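Local coordinates for protein putative transcriptional regulator (MarR/EmrR family) (Acinetobacter sp. ADP1, PDB 3NRV) that probably binds DNA as a dimeric winged-helix transcription factor of the MarR family, regulating the expression of target genes, at residues T41-I46 against T74-L78. Residues are numbered along the deposited sequence.
With SO4 (sulfate ion), chain L.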
# COMPACT_ATOMS: atom_id res chain seq x y z
N THR C 41 -6.34 4.71 3.22
CA THR C 41 -5.35 4.79 4.29
C THR C 41 -6.00 5.00 5.65
O THR C 41 -5.58 4.41 6.65
CB THR C 41 -4.28 5.85 3.98
OG1 THR C 41 -3.56 5.44 2.81
CG2 THR C 41 -3.31 5.98 5.16
N GLU C 42 -7.04 5.82 5.70
CA GLU C 42 -7.85 5.91 6.92
C GLU C 42 -8.37 4.54 7.35
O GLU C 42 -8.26 4.17 8.53
CB GLU C 42 -9.01 6.90 6.70
CG GLU C 42 -8.48 8.34 6.66
CD GLU C 42 -9.52 9.37 6.30
OE1 GLU C 42 -10.36 9.12 5.43
OE2 GLU C 42 -9.49 10.46 6.90
N TRP C 43 -8.93 3.80 6.40
CA TRP C 43 -9.43 2.44 6.68
C TRP C 43 -8.32 1.51 7.20
O TRP C 43 -8.52 0.78 8.17
CB TRP C 43 -10.12 1.81 5.44
CG TRP C 43 -10.30 0.35 5.65
CD1 TRP C 43 -9.63 -0.68 5.04
CD2 TRP C 43 -11.12 -0.25 6.66
NE1 TRP C 43 -10.03 -1.88 5.58
CE2 TRP C 43 -10.93 -1.65 6.57
CE3 TRP C 43 -12.01 0.26 7.61
CZ2 TRP C 43 -11.62 -2.54 7.40
CZ3 TRP C 43 -12.68 -0.63 8.42
CH2 TRP C 43 -12.48 -2.01 8.31
N ARG C 44 -7.15 1.53 6.57
CA ARG C 44 -6.05 0.67 7.02
C ARG C 44 -5.71 0.93 8.49
O ARG C 44 -5.47 0.02 9.28
CB ARG C 44 -4.80 0.85 6.13
CG ARG C 44 -5.03 0.44 4.64
CD ARG C 44 -3.76 0.65 3.80
NE ARG C 44 -2.69 -0.27 4.22
CZ ARG C 44 -1.39 -0.09 4.00
NH1 ARG C 44 -0.96 0.98 3.36
NH2 ARG C 44 -0.51 -1.00 4.42
N ILE C 45 -5.70 2.20 8.86
CA ILE C 45 -5.36 2.54 10.23
C ILE C 45 -6.47 2.15 11.23
O ILE C 45 -6.20 1.60 12.28
CB ILE C 45 -5.02 4.03 10.35
CG1 ILE C 45 -3.65 4.25 9.70
CG2 ILE C 45 -4.99 4.44 11.80
CD1 ILE C 45 -3.28 5.71 9.51
N ILE C 46 -7.72 2.46 10.87
CA ILE C 46 -8.86 2.06 11.70
C ILE C 46 -8.82 0.56 11.95
O ILE C 46 -9.03 0.09 13.08
CB ILE C 46 -10.19 2.51 11.02
CG1 ILE C 46 -10.38 4.01 11.25
CG2 ILE C 46 -11.38 1.74 11.55
CD1 ILE C 46 -11.28 4.63 10.25
N THR C 74 -2.47 11.03 8.95
CA THR C 74 -3.75 10.37 8.83
C THR C 74 -4.42 10.29 10.19
O THR C 74 -5.62 10.46 10.31
CB THR C 74 -3.64 8.97 8.19
OG1 THR C 74 -2.94 9.07 6.94
CG2 THR C 74 -5.03 8.40 7.93
N VAL C 75 -3.64 10.04 11.23
CA VAL C 75 -4.24 9.94 12.56
C VAL C 75 -4.84 11.29 12.97
O VAL C 75 -5.91 11.35 13.57
CB VAL C 75 -3.26 9.40 13.62
CG1 VAL C 75 -3.81 9.59 15.02
CG2 VAL C 75 -2.97 7.92 13.38
N LYS C 76 -4.15 12.37 12.62
CA LYS C 76 -4.68 13.72 12.87
C LYS C 76 -6.00 13.94 12.12
O LYS C 76 -6.96 14.49 12.68
CB LYS C 76 -3.67 14.80 12.45
CG LYS C 76 -4.13 16.23 12.72
CD LYS C 76 -4.33 16.46 14.20
CE LYS C 76 -4.60 17.93 14.54
NZ LYS C 76 -4.68 18.09 16.03
N LYS C 77 -6.07 13.51 10.87
CA LYS C 77 -7.33 13.64 10.12
C LYS C 77 -8.44 12.85 10.83
O LYS C 77 -9.57 13.33 10.95
CB LYS C 77 -7.17 13.13 8.69
CG LYS C 77 -6.33 14.02 7.79
CD LYS C 77 -6.98 15.39 7.59
CE LYS C 77 -6.12 16.27 6.68
NZ LYS C 77 -6.69 17.64 6.52
N LEU C 78 -8.12 11.65 11.28
CA LEU C 78 -9.11 10.79 11.95
C LEU C 78 -9.52 11.39 13.29
O LEU C 78 -10.65 11.20 13.74
CB LEU C 78 -8.57 9.38 12.14
CG LEU C 78 -8.42 8.53 10.86
CD1 LEU C 78 -7.66 7.26 11.18
CD2 LEU C 78 -9.78 8.21 10.21
S SO4 L . -4.81 17.94 3.09
O1 SO4 L . -4.57 19.20 2.39
O2 SO4 L . -4.18 16.86 2.33
O3 SO4 L . -4.22 18.04 4.43
O4 SO4 L . -6.24 17.68 3.17
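Start with Thr74, the bump on 74-78 that comes closest to 41-46. Its CA sits 6.4 Å from the CA of Glu42, and its side chain fits a hollow bordered by Thr41, Glu42 and Ile45: Thr74 CB lies 3.5 Å from Ile45 CD1, Thr74 CG2 3.7 Å from Glu42 CG, and Thr74 OG1 3.6 Å from Thr41 CG2. One turn on, Leu78 fills the next hollow, with CD1 3.9 Å from Ile45 CG2 and CD2 3.9 Å from Ile46 CD1 and 3.8 Å from Glu42 CG. Ile45 points back into the hollow bordered by Thr74, Val75 and Leu78. The segment axes cross almost at right angles (86°), 10.0 Å apart. Helix 68-80, probably the recognition helix of the MarR winged helix-turn-helix, packs here on helix 40-51. Ile60 and Leu64 of helix 57-64 extend the apolar core around Ile45. Thr74 OG1 hydrogen-bonds to Ala70 O, Thr41 OG1 to Asp62 O of the second subunit and Glu42 OE1 to Gly39 N, while Glu42 OE2 makes a salt bridge with Lys81. With those polar groups engaged outside and no hydrogen bond between the segments, the contact is van der Waals and largely apolar, resting on shape fit rather than on directed bonds.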